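Local coordinates for DUF305 domain-containing protein (PDB 3BT5) that is of unknown function but folds as an all-helical bundle of the DUF305 family, probably related to the ferritin-like proteins, at residues A[19-23]-A[117-122]; A[23-27]-A[111-115]; A[34-40]-A[98-104]. All blocks are in the same frame, centred on the assembly; numbering follows the deposited sequence.

How the contacts relate
All three contacts join helix 11-37 to helix 100-122, at successive levels along one antiparallel helix pair. Contacts 1 and 2 are neighbours, with centres 8 Å apart. They share His23, whose ring meets Met121 in contact 1 and His114 in contact 2. The centre of contact 2 lies closest to that of the folded chain, about 3 Å away. Contact 3 lies near the end of the pair, its centre 18 Å from that of contact 2 and 26 Å from that of contact 1. In sequence it is nested inside the other two. Contacts 1 and 2 are buried; contact 3 is partly exposed and more polar. The function is unknown, so none can be tied to an active site.

Contact 1: A[19-23]-A[117-122]; sequences HMLQH and GAVAMT
Met121 overlaps the His23 ring, its SD 3.6 Å from CD2 of His23. This is an oblique Met-aromatic contact: SD of Met121 sits 4.1 Å from the His23 ring centroid, 37° off the ring normal. It joins two antiparallel helices of a bundle consistent with the ferritin-like fold. The axes of the two helical segments approach to 11.2 Å and run at 171°. The register pairs Met20 with Ala118, CA atoms 7.3 Å apart. His23 has chi1 t and points across the interface. Its CE1 lies 3.8 Å from CB of Ala118, and its NE2 is hydrogen-bonded to the carbonyl of Met84. Met121 is m, t, p, which brings its CE 4.0 Å from CB of His19. Met20 is t, p, p; its end turns inward. SD of Met20 lies 4.1 Å from CB of Ala118, and its CE 4.0 Å from CB of Met121. No hydrogen bond crosses; packing alone buries 275 Å². Helix 41-68 meets Met20 and helix 132-158 meets Ala118. OG1 of Thr122 (chi1 m) donates a hydrogen bond to O of Ala118 at 2.8 Å. Met20 has a second deposited conformer; in the one given, its CE makes a tight non-bonded contact with OG1 of Thr122 at 3.1 Å.

Contact 2: A[23-27]-A[111-115]; sequences HHAQA and MIRHH
Two histidines with chi1 t, His23 and His114, meet between antiparallel helices. Chi1 and chi2 are 168° and -79° for His114, -159° and -83° for His23. These angles send both rings into the gap. NE2 of His114 donates a hydrogen bond to the backbone O of His23 at 2.8 Å, with an N-H...O angle of 164°. The ring centroids of His23 and His114 are 4.3 Å apart and the planes meet obliquely at 37°. ND1 of His23 lies over a face of the His114 ring, 3.4 Å from NE2 of His114, but the angle is too poor for a hydrogen bond. ND1 of His114 and ND1 of His115 share a hydrogen bond of 3.0 Å. His115 is an m rotamer; its NE2 is hydrogen-bonded to Glu148. NE2 of His23 is hydrogen-bonded to the Met84 carbonyl. Met111 is t, p, p, which places its SD 3.9 Å from CB of Ala27 and its CE 3.6 Å from O of Ala27. The axes of segments 23-27 and 111-115 approach to 10.7 Å, with a crossing angle of -164°. CA atoms of Ala27 and Met111 are 7.0 Å apart. Each helix brings a His-His pair, His23-His24 and His114-His115, into the interior of a bundle probably of the ferritin-like type.

Contact 3: A[34-40]-A[98-104]; sequences MLERSQQ and LPVEQAE
Arg37 grips the carbonyl of Leu98 with both terminal nitrogens. NH1 and NH2 of Arg37 each donate a hydrogen bond to O of Leu98 at 2.8 Å, with angles of 145° and 143°. The acceptor lies near the guanidinium plane, and NH1 is also hydrogen-bonded to the carbonyl of Leu95. The m, t, p rotamer carries the guanidinium to Leu98, the first residue past helix 89-97, at that helix's carbonyl-rich C-terminal end. A second polar cluster forms around Glu104. OG of Ser38 donates to OE2 of Glu104 at 2.6 Å. Ser38 is t, and its OG also accepts from N of Gln40 at 3.1 Å, an ST turn. Water 1 accepts from N of Gln39 at 2.8 Å and donates to OE2 of Glu104 at 2.7 Å. Glu104 reaches across with chi1 m and chi2 t. The contact lies near one end of the helical bundle, consistent with a ferritin-like fold. Helix 11-37 stops at Arg37 and Ser38 leaves helical geometry at -75/141. Gln40 is the N-cap of helix 41-68. Leu98 and Pro99 are extended, and Pro99 is the N-cap of helix 100-122. The segments run antiparallel: CA of Ser38 is 6.6 Å from CA of Val100, and CA of Met34 is 7.0 Å from CA of Glu104. CG2 of Val100 lies over one face of the guanidinium, 3.3 Å from NH2 of Arg37. CB of Ala103 comes within 3.6 Å of NH1 of Arg37. Met34, m, m, sets its CE 4.1 Å from CB of Ala103 and its SD 4.0 Å from CG of Glu104.

Contact 1: A[19-23]-A[117-122]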
ATOM      1  N   HIS A  19       4.158  -9.104  -5.621  1.00 13.34           N
ATOM      2  CA  HIS A  19       4.766  -7.979  -4.922  1.00 13.75           C
ATOM      3  C   HIS A  19       3.749  -6.975  -4.448  1.00 13.46           C
ATOM      4  O   HIS A  19       3.865  -6.443  -3.319  1.00 13.79           O
ATOM      5  CB  HIS A  19       5.752  -7.273  -5.817  1.00 15.36           C
ATOM      6  CG  HIS A  19       7.055  -7.990  -5.952  1.00 15.99           C
ATOM      7  ND1 HIS A  19       8.018  -7.595  -6.860  1.00 20.34           N
ATOM      8  CD2 HIS A  19       7.569  -9.047  -5.286  1.00 20.35           C
ATOM      9  CE1 HIS A  19       9.069  -8.392  -6.749  1.00 23.37           C
ATOM     10  NE2 HIS A  19       8.824  -9.286  -5.808  1.00 22.98           N
ATOM     11  N   MET A  20       2.738  -6.684  -5.272  1.00 12.59           N
ATOM     12  CA  MET A  20       1.753  -5.682  -4.863  0.70 12.08           C
ATOM     13  C   MET A  20       0.912  -6.180  -3.694  1.00 12.20           C
ATOM     14  O   MET A  20       0.478  -5.394  -2.858  1.00 13.19           O
ATOM     15  CB  MET A  20       0.862  -5.291  -6.037  0.70 13.94           C
ATOM     16  CG  MET A  20       0.029  -4.085  -5.772  0.70 14.28           C
ATOM     17  SD  MET A  20       0.966  -2.570  -5.401  0.70 15.82           S
ATOM     18  CE  MET A  20       1.793  -2.334  -6.978  0.70 18.95           C
ATOM     19  N   LEU A  21       0.694  -7.494  -3.614  1.00 12.22           N
ATOM     20  CA  LEU A  21      -0.105  -8.020  -2.509  1.00 14.04           C
ATOM     21  C   LEU A  21       0.646  -7.755  -1.199  1.00 13.44           C
ATOM     22  O   LEU A  21       0.046  -7.322  -0.204  1.00 15.38           O
ATOM     23  CB  LEU A  21      -0.389  -9.505  -2.735  1.00 14.35           C
ATOM     24  CG  LEU A  21      -1.186 -10.221  -1.642  1.00 15.04           C
ATOM     25  CD1 LEU A  21      -2.521  -9.564  -1.400  1.00 16.14           C
ATOM     26  CD2 LEU A  21      -1.381 -11.682  -2.067  1.00 16.95           C
ATOM     27  N   GLN A  22       1.949  -7.999  -1.189  1.00 13.82           N
ATOM     28  CA  GLN A  22       2.729  -7.736   0.017  1.00 14.92           C
ATOM     29  C   GLN A  22       2.836  -6.230   0.290  1.00 14.39           C
ATOM     30  O   GLN A  22       2.833  -5.767   1.450  1.00 15.20           O
ATOM     31  CB  GLN A  22       4.138  -8.308  -0.162  1.00 18.95           C
ATOM     32  CG  GLN A  22       4.207  -9.812  -0.108  1.00 22.87           C
ATOM     33  CD  GLN A  22       5.648 -10.287  -0.144  1.00 26.51           C
ATOM     34  OE1 GLN A  22       6.508  -9.780   0.589  1.00 27.79           O
ATOM     35  NE2 GLN A  22       5.931 -11.219  -1.019  1.00 29.06           N
ATOM     36  N   HIS A  23       2.960  -5.451  -0.767  1.00 13.76           N
ATOM     37  CA  HIS A  23       3.054  -3.989  -0.627  1.00 12.63           C
ATOM     38  C   HIS A  23       1.763  -3.450   0.015  1.00 14.42           C
ATOM     39  O   HIS A  23       1.797  -2.687   0.999  1.00 15.13           O
ATOM     40  CB  HIS A  23       3.250  -3.411  -2.021  1.00 13.68           C
ATOM     41  CG  HIS A  23       3.844  -2.034  -2.045  1.00 14.77           C
ATOM     42  ND1 HIS A  23       3.113  -0.872  -1.876  1.00 18.40           N
ATOM     43  CD2 HIS A  23       5.126  -1.645  -2.243  1.00 15.37           C
ATOM     44  CE1 HIS A  23       3.920   0.167  -1.950  1.00 15.14           C
ATOM     45  NE2 HIS A  23       5.148  -0.276  -2.178  1.00 15.43           N
ATOM     46  N   GLY A 117       5.452   4.620  -4.211  1.00 15.46           N
ATOM     47  CA  GLY A 117       6.140   3.424  -4.713  1.00 15.15           C
ATOM     48  C   GLY A 117       5.178   2.500  -5.439  1.00 14.48           C
ATOM     49  O   GLY A 117       5.522   1.946  -6.494  1.00 15.59           O
ATOM     50  N   ALA A 118       3.962   2.345  -4.910  1.00 14.17           N
ATOM     51  CA  ALA A 118       2.945   1.512  -5.582  1.00 15.16           C
ATOM     52  C   ALA A 118       2.665   2.070  -6.983  1.00 14.81           C
ATOM     53  O   ALA A 118       2.605   1.314  -7.961  1.00 15.84           O
ATOM     54  CB  ALA A 118       1.648   1.411  -4.755  1.00 16.42           C
ATOM     55  N   VAL A 119       2.493   3.383  -7.092  1.00 15.13           N
ATOM     56  CA  VAL A 119       2.216   3.950  -8.417  1.00 15.40           C
ATOM     57  C   VAL A 119       3.383   3.659  -9.368  1.00 15.83           C
ATOM     58  O   VAL A 119       3.194   3.276 -10.534  1.00 17.31           O
ATOM     59  CB  VAL A 119       1.936   5.464  -8.310  1.00 17.38           C
ATOM     60  CG1 VAL A 119       1.864   6.114  -9.708  1.00 19.10           C
ATOM     61  CG2 VAL A 119       0.621   5.673  -7.581  1.00 18.95           C
ATOM     62  N   ALA A 120       4.599   3.830  -8.879  1.00 16.83           N
ATOM     63  CA  ALA A 120       5.788   3.641  -9.704  1.00 17.02           C
ATOM     64  C   ALA A 120       5.985   2.177 -10.154  1.00 18.50           C
ATOM     65  O   ALA A 120       6.544   1.906 -11.220  1.00 23.56           O
ATOM     66  CB  ALA A 120       7.008   4.159  -8.959  1.00 19.54           C
ATOM     67  N   MET A 121       5.536   1.225  -9.336  1.00 17.37           N
ATOM     68  CA  MET A 121       5.551  -0.206  -9.677  0.50 17.30           C
ATOM     69  C   MET A 121       4.484  -0.527 -10.721  1.00 18.50           C
ATOM     70  O   MET A 121       4.609  -1.471 -11.508  1.00 21.42           O
ATOM     71  CB  MET A 121       5.286  -1.045  -8.410  0.50 16.34           C
ATOM     72  CG  MET A 121       6.376  -0.901  -7.338  0.50 14.99           C
ATOM     73  SD  MET A 121       6.032  -1.530  -5.681  0.50 16.28           S
ATOM     74  CE  MET A 121       5.776  -3.289  -5.966  0.50 20.75           C
ATOM     75  N   THR A 122       3.416   0.252 -10.706  1.00 17.59           N
ATOM     76  CA  THR A 122       2.235  -0.105 -11.468  1.00 18.76           C
ATOM     77  C   THR A 122       2.182   0.494 -12.862  1.00 19.86           C
ATOM     78  O   THR A 122       1.677  -0.141 -13.799  1.00 21.28           O
ATOM     79  CB  THR A 122       0.995   0.221 -10.659  1.00 20.24           C
ATOM     80  OG1 THR A 122       1.081  -0.484  -9.411  1.00 19.26           O
ATOM     81  CG2 THR A 122      -0.236  -0.206 -11.389  1.00 22.58           C
TER

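Contact 2: A[23-27]-A[111-115]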
ATOM      1  N   HIS A  23       2.960  -5.451  -0.767  1.00 13.76           N
ATOM      2  CA  HIS A  23       3.054  -3.989  -0.627  1.00 12.63           C
ATOM      3  C   HIS A  23       1.763  -3.450   0.015  1.00 14.42           C
ATOM      4  O   HIS A  23       1.797  -2.687   0.999  1.00 15.13           O
ATOM      5  CB  HIS A  23       3.250  -3.411  -2.021  1.00 13.68           C
ATOM      6  CG  HIS A  23       3.844  -2.034  -2.045  1.00 14.77           C
ATOM      7  ND1 HIS A  23       3.113  -0.872  -1.876  1.00 18.40           N
ATOM      8  CD2 HIS A  23       5.126  -1.645  -2.243  1.00 15.37           C
ATOM      9  CE1 HIS A  23       3.920   0.167  -1.950  1.00 15.14           C
ATOM     10  NE2 HIS A  23       5.148  -0.276  -2.178  1.00 15.43           N
ATOM     11  N   HIS A  24       0.604  -3.871  -0.503  1.00 14.67           N
ATOM     12  CA  HIS A  24      -0.657  -3.449   0.080  1.00 14.30           C
ATOM     13  C   HIS A  24      -0.774  -3.901   1.527  1.00 14.54           C
ATOM     14  O   HIS A  24      -1.336  -3.164   2.371  1.00 15.98           O
ATOM     15  CB  HIS A  24      -1.814  -4.050  -0.711  1.00 14.24           C
ATOM     16  CG  HIS A  24      -2.287  -3.211  -1.861  1.00 15.52           C
ATOM     17  ND1 HIS A  24      -1.439  -2.553  -2.733  1.00 19.03           N
ATOM     18  CD2 HIS A  24      -3.548  -2.953  -2.289  1.00 17.33           C
ATOM     19  CE1 HIS A  24      -2.166  -1.911  -3.636  1.00 20.30           C
ATOM     20  NE2 HIS A  24      -3.445  -2.146  -3.394  1.00 18.11           N
ATOM     21  N   ALA A  25      -0.323  -5.114   1.833  1.00 14.32           N
ATOM     22  CA  ALA A  25      -0.469  -5.606   3.195  1.00 15.21           C
ATOM     23  C   ALA A  25       0.174  -4.660   4.197  1.00 14.74           C
ATOM     24  O   ALA A  25      -0.314  -4.512   5.335  1.00 16.43           O
ATOM     25  CB  ALA A  25       0.114  -6.990   3.345  1.00 16.84           C
ATOM     26  N   GLN A  26       1.276  -4.015   3.803  1.00 14.45           N
ATOM     27  CA  GLN A  26       1.946  -3.139   4.758  1.00 15.64           C
ATOM     28  C   GLN A  26       1.083  -1.918   5.124  1.00 16.40           C
ATOM     29  O   GLN A  26       1.213  -1.365   6.224  1.00 16.39           O
ATOM     30  CB  GLN A  26       3.306  -2.662   4.275  1.00 14.91           C
ATOM     31  CG  GLN A  26       4.023  -1.898   5.390  1.00 19.26           C
ATOM     32  CD  GLN A  26       5.342  -1.344   4.953  1.00 14.41           C
ATOM     33  OE1 GLN A  26       5.401  -0.458   4.104  1.00 17.07           O
ATOM     34  NE2 GLN A  26       6.389  -1.807   5.578  1.00 19.42           N
ATOM     35  N   ALA A  27       0.228  -1.484   4.208  1.00 16.56           N
ATOM     36  CA  ALA A  27      -0.644  -0.347   4.513  1.00 17.64           C
ATOM     37  C   ALA A  27      -1.465  -0.647   5.774  1.00 18.70           C
ATOM     38  O   ALA A  27      -1.778   0.237   6.568  1.00 18.45           O
ATOM     39  CB  ALA A  27      -1.559  -0.005   3.303  1.00 21.25           C
ATOM     40  N   MET A 111       2.906   6.687   4.573  1.00 13.71           N
ATOM     41  CA  MET A 111       1.896   6.163   3.658  1.00 13.87           C
ATOM     42  C   MET A 111       1.962   6.864   2.304  1.00 13.98           C
ATOM     43  O   MET A 111       1.737   6.231   1.278  1.00 14.51           O
ATOM     44  CB  MET A 111       0.496   6.279   4.262  1.00 15.29           C
ATOM     45  CG  MET A 111      -0.567   5.518   3.461  1.00 16.31           C
ATOM     46  SD  MET A 111      -0.502   3.702   3.669  1.00 15.68           S
ATOM     47  CE  MET A 111      -1.193   3.569   5.319  1.00 18.98           C
ATOM     48  N   ILE A 112       2.278   8.157   2.287  1.00 13.66           N
ATOM     49  CA  ILE A 112       2.486   8.819   1.003  1.00 14.49           C
ATOM     50  C   ILE A 112       3.626   8.178   0.214  1.00 15.13           C
ATOM     51  O   ILE A 112       3.471   7.889  -0.970  1.00 15.43           O
ATOM     52  CB  ILE A 112       2.730  10.348   1.169  1.00 15.67           C
ATOM     53  CG1 ILE A 112       1.439  11.049   1.617  1.00 16.44           C
ATOM     54  CG2 ILE A 112       3.310  10.958  -0.128  1.00 16.91           C
ATOM     55  CD1 ILE A 112       1.708  12.452   2.218  1.00 16.74           C
ATOM     56  N   ARG A 113       4.765   7.939   0.861  1.00 14.86           N
ATOM     57  CA  ARG A 113       5.896   7.367   0.142  0.70 14.82           C
ATOM     58  C   ARG A 113       5.557   5.955  -0.334  1.00 14.70           C
ATOM     59  O   ARG A 113       5.911   5.549  -1.456  1.00 15.81           O
ATOM     60  CB  ARG A 113       7.148   7.383   1.036  0.70 16.37           C
ATOM     61  CG  ARG A 113       8.452   7.032   0.302  0.70 17.24           C
ATOM     62  CD  ARG A 113       9.618   6.918   1.280  0.70 20.48           C
ATOM     63  NE  ARG A 113       9.393   5.841   2.234  0.70 22.74           N
ATOM     64  CZ  ARG A 113       9.989   5.705   3.416  0.70 21.97           C
ATOM     65  NH1 ARG A 113      10.843   6.608   3.887  0.70 29.97           N
ATOM     66  NH2 ARG A 113       9.707   4.675   4.142  0.70 16.12           N
ATOM     67  N   HIS A 114       4.865   5.218   0.518  1.00 14.96           N
ATOM     68  CA  HIS A 114       4.384   3.891   0.199  1.00 15.06           C
ATOM     69  C   HIS A 114       3.519   3.914  -1.067  1.00 13.80           C
ATOM     70  O   HIS A 114       3.738   3.136  -2.018  1.00 14.91           O
ATOM     71  CB  HIS A 114       3.621   3.387   1.418  1.00 15.46           C
ATOM     72  CG  HIS A 114       2.811   2.164   1.206  1.00 14.61           C
ATOM     73  ND1 HIS A 114       1.579   2.189   0.595  1.00 16.70           N
ATOM     74  CD2 HIS A 114       3.046   0.868   1.548  1.00 17.06           C
ATOM     75  CE1 HIS A 114       1.085   0.964   0.564  1.00 17.87           C
ATOM     76  NE2 HIS A 114       1.956   0.144   1.140  1.00 16.73           N
ATOM     77  N   HIS A 115       2.558   4.832  -1.117  1.00 14.39           N
ATOM     78  CA  HIS A 115       1.678   4.911  -2.269  1.00 13.43           C
ATOM     79  C   HIS A 115       2.421   5.385  -3.527  1.00 14.23           C
ATOM     80  O   HIS A 115       2.121   4.935  -4.627  1.00 15.77           O
ATOM     81  CB  HIS A 115       0.541   5.898  -1.959  1.00 15.33           C
ATOM     82  CG  HIS A 115      -0.588   5.309  -1.159  1.00 14.88           C
ATOM     83  ND1 HIS A 115      -0.422   4.243  -0.287  1.00 16.35           N
ATOM     84  CD2 HIS A 115      -1.906   5.626  -1.126  1.00 17.16           C
ATOM     85  CE1 HIS A 115      -1.601   3.923   0.232  1.00 17.51           C
ATOM     86  NE2 HIS A 115      -2.518   4.763  -0.248  1.00 17.91           N
TER

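Contact 3: A[34-40]-A[98-104]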
ATOM      1  N   MET A  34      -2.469   3.877  14.173  1.00 19.70           N
ATOM      2  CA  MET A  34      -3.308   5.093  14.196  1.00 19.07           C
ATOM      3  C   MET A  34      -4.655   4.823  14.833  1.00 21.32           C
ATOM      4  O   MET A  34      -5.180   5.651  15.590  1.00 24.75           O
ATOM      5  CB  MET A  34      -3.520   5.665  12.794  1.00 20.48           C
ATOM      6  CG  MET A  34      -2.249   6.207  12.169  1.00 20.70           C
ATOM      7  SD  MET A  34      -1.484   7.564  13.140  1.00 22.07           S
ATOM      8  CE  MET A  34      -0.199   6.665  14.050  1.00 22.95           C
ATOM      9  N   LEU A  35      -5.238   3.679  14.507  1.00 21.81           N
ATOM     10  CA  LEU A  35      -6.533   3.335  15.095  1.00 25.52           C
ATOM     11  C   LEU A  35      -6.364   3.054  16.585  1.00 25.88           C
ATOM     12  O   LEU A  35      -7.272   3.319  17.382  1.00 28.56           O
ATOM     13  CB  LEU A  35      -7.166   2.156  14.362  1.00 27.61           C
ATOM     14  CG  LEU A  35      -7.441   2.542  12.908  1.00 32.07           C
ATOM     15  CD1 LEU A  35      -7.767   1.327  12.055  1.00 37.16           C
ATOM     16  CD2 LEU A  35      -8.553   3.594  12.878  1.00 34.10           C
ATOM     17  N   GLU A  36      -5.192   2.567  16.981  1.00 24.50           N
ATOM     18  CA  GLU A  36      -4.912   2.297  18.393  0.70 25.56           C
ATOM     19  C   GLU A  36      -4.625   3.562  19.197  1.00 26.33           C
ATOM     20  O   GLU A  36      -5.072   3.680  20.348  1.00 29.46           O
ATOM     21  CB  GLU A  36      -3.735   1.318  18.518  0.70 26.89           C
ATOM     22  CG  GLU A  36      -3.280   1.038  19.953  0.70 30.83           C
ATOM     23  CD  GLU A  36      -4.326   0.293  20.761  0.70 36.51           C
ATOM     24  OE1 GLU A  36      -5.200  -0.360  20.147  0.70 40.78           O
ATOM     25  OE2 GLU A  36      -4.269   0.358  22.011  0.70 39.18           O
ATOM     26  N   ARG A  37      -3.908   4.516  18.598  1.00 23.20           N
ATOM     27  CA  ARG A  37      -3.332   5.649  19.348  1.00 24.64           C
ATOM     28  C   ARG A  37      -3.857   7.058  19.066  1.00 26.24           C
ATOM     29  O   ARG A  37      -3.817   7.928  19.943  1.00 28.84           O
ATOM     30  CB  ARG A  37      -1.810   5.682  19.119  1.00 22.94           C
ATOM     31  CG  ARG A  37      -1.082   4.437  19.539  1.00 22.72           C
ATOM     32  CD  ARG A  37       0.450   4.623  19.356  1.00 21.22           C
ATOM     33  NE  ARG A  37       1.003   5.579  20.339  1.00 20.18           N
ATOM     34  CZ  ARG A  37       2.060   6.373  20.155  1.00 19.97           C
ATOM     35  NH1 ARG A  37       2.735   6.401  18.997  1.00 19.52           N
ATOM     36  NH2 ARG A  37       2.438   7.170  21.143  1.00 22.54           N
ATOM     37  N   SER A  38      -4.303   7.318  17.847  1.00 26.45           N
ATOM     38  CA  SER A  38      -4.678   8.682  17.493  1.00 28.62           C
ATOM     39  C   SER A  38      -6.010   9.056  18.110  1.00 27.92           C
ATOM     40  O   SER A  38      -6.930   8.232  18.185  1.00 30.57           O
ATOM     41  CB  SER A  38      -4.740   8.875  15.983  1.00 25.76           C
ATOM     42  OG  SER A  38      -5.049  10.222  15.669  1.00 27.49           O
ATOM     43  N   GLN A  39      -6.093  10.299  18.560  1.00 31.94           N
ATOM     44  CA  GLN A  39      -7.348  10.840  19.043  1.00 32.98           C
ATOM     45  C   GLN A  39      -7.891  11.878  18.057  1.00 35.62           C
ATOM     46  O   GLN A  39      -8.854  12.591  18.373  1.00 39.34           O
ATOM     47  CB  GLN A  39      -7.166  11.464  20.427  1.00 37.40           C
ATOM     48  CG  GLN A  39      -6.945  10.442  21.535  1.00 44.86           C
ATOM     49  CD  GLN A  39      -6.947  11.086  22.906  1.00 51.35           C
ATOM     50  OE1 GLN A  39      -6.022  11.818  23.261  1.00 53.33           O
ATOM     51  NE2 GLN A  39      -7.992  10.820  23.685  1.00 54.93           N
ATOM     52  N   GLN A  40      -7.278  11.957  16.870  1.00 32.62           N
ATOM     53  CA  GLN A  40      -7.768  12.834  15.810  1.00 31.87           C
ATOM     54  C   GLN A  40      -8.730  12.044  14.933  1.00 31.24           C
ATOM     55  O   GLN A  40      -8.324  11.087  14.258  1.00 30.10           O
ATOM     56  CB  GLN A  40      -6.623  13.371  14.943  1.00 36.57           C
ATOM     57  CG  GLN A  40      -5.676  14.348  15.611  1.00 40.66           C
ATOM     58  CD  GLN A  40      -6.163  15.779  15.509  1.00 48.59           C
ATOM     59  OE1 GLN A  40      -7.285  16.091  15.903  1.00 53.80           O
ATOM     60  NE2 GLN A  40      -5.322  16.657  14.971  1.00 51.15           N
ATOM     61  N   LEU A  98       6.656   6.727  18.997  1.00 17.22           N
ATOM     62  CA  LEU A  98       6.859   8.183  18.972  1.00 18.79           C
ATOM     63  C   LEU A  98       5.702   8.883  19.685  1.00 18.46           C
ATOM     64  O   LEU A  98       4.599   8.338  19.753  1.00 19.22           O
ATOM     65  CB  LEU A  98       6.928   8.670  17.517  1.00 20.12           C
ATOM     66  CG  LEU A  98       8.172   8.223  16.733  1.00 21.44           C
ATOM     67  CD1 LEU A  98       7.969   8.564  15.262  1.00 23.41           C
ATOM     68  CD2 LEU A  98       9.430   8.920  17.293  1.00 26.14           C
ATOM     69  N   PRO A  99       5.937  10.105  20.195  1.00 19.50           N
ATOM     70  CA  PRO A  99       4.817  10.885  20.707  1.00 21.04           C
ATOM     71  C   PRO A  99       3.716  10.932  19.656  1.00 20.51           C
ATOM     72  O   PRO A  99       4.002  10.992  18.454  1.00 21.68           O
ATOM     73  CB  PRO A  99       5.429  12.286  20.937  1.00 24.86           C
ATOM     74  CG  PRO A  99       6.880  12.037  21.181  1.00 25.40           C
ATOM     75  CD  PRO A  99       7.209  10.843  20.269  1.00 22.80           C
ATOM     76  N   VAL A 100       2.462  10.866  20.079  1.00 21.94           N
ATOM     77  CA  VAL A 100       1.362  10.649  19.130  1.00 22.68           C
ATOM     78  C   VAL A 100       1.303  11.654  17.980  1.00 22.00           C
ATOM     79  O   VAL A 100       1.061  11.283  16.828  1.00 22.42           O
ATOM     80  CB  VAL A 100       0.006  10.553  19.839  1.00 27.20           C
ATOM     81  CG1 VAL A 100      -1.101  10.334  18.831  1.00 28.22           C
ATOM     82  CG2 VAL A 100       0.018   9.428  20.857  1.00 29.69           C
ATOM     83  N   GLU A 101       1.515  12.927  18.270  1.00 23.71           N
ATOM     84  CA  GLU A 101       1.462  13.930  17.214  1.00 24.88           C
ATOM     85  C   GLU A 101       2.541  13.700  16.158  1.00 23.35           C
ATOM     86  O   GLU A 101       2.292  13.875  14.958  1.00 24.18           O
ATOM     87  CB  GLU A 101       1.554  15.335  17.808  1.00 28.32           C
ATOM     88  CG  GLU A 101       1.071  15.386  19.260  1.00 39.86           C
ATOM     89  CD  GLU A 101       2.091  14.805  20.260  1.00 38.87           C
ATOM     90  OE1 GLU A 101       3.290  15.142  20.171  1.00 47.61           O
ATOM     91  OE2 GLU A 101       1.696  14.017  21.139  1.00 36.85           O
ATOM     92  N   GLN A 102       3.725  13.257  16.587  1.00 21.72           N
ATOM     93  CA  GLN A 102       4.789  12.920  15.648  1.00 20.50           C
ATOM     94  C   GLN A 102       4.439  11.630  14.900  1.00 18.93           C
ATOM     95  O   GLN A 102       4.701  11.523  13.700  1.00 19.89           O
ATOM     96  CB  GLN A 102       6.111  12.745  16.386  1.00 22.76           C
ATOM     97  CG  GLN A 102       6.655  14.034  16.986  1.00 27.45           C
ATOM     98  CD  GLN A 102       7.913  13.798  17.799  1.00 29.54           C
ATOM     99  OE1 GLN A 102       8.771  12.985  17.427  1.00 33.13           O
ATOM    100  NE2 GLN A 102       8.034  14.511  18.920  1.00 34.69           N
ATOM    101  N   ALA A 103       3.840  10.657  15.590  1.00 17.95           N
ATOM    102  CA  ALA A 103       3.426   9.406  14.946  1.00 16.05           C
ATOM    103  C   ALA A 103       2.375   9.652  13.873  1.00 17.27           C
ATOM    104  O   ALA A 103       2.397   9.011  12.820  1.00 17.12           O
ATOM    105  CB  ALA A 103       2.912   8.429  15.984  1.00 17.79           C
ATOM    106  N   GLU A 104       1.458  10.589  14.119  1.00 17.87           N
ATOM    107  CA  GLU A 104       0.464  10.915  13.094  1.00 18.48           C
ATOM    108  C   GLU A 104       1.092  11.485  11.830  1.00 18.52           C
ATOM    109  O   GLU A 104       0.699  11.109  10.705  1.00 19.23           O
ATOM    110  CB  GLU A 104      -0.552  11.918  13.657  1.00 21.93           C
ATOM    111  CG  GLU A 104      -1.447  11.279  14.711  1.00 22.81           C
ATOM    112  CD  GLU A 104      -2.142  12.283  15.600  1.00 27.98           C
ATOM    113  OE1 GLU A 104      -1.734  13.466  15.622  1.00 28.73           O
ATOM    114  OE2 GLU A 104      -3.077  11.857  16.295  1.00 31.28           O
TER
HETATM  115  O   HOH W   1      -4.172  12.353  18.698  1.00 34.57           O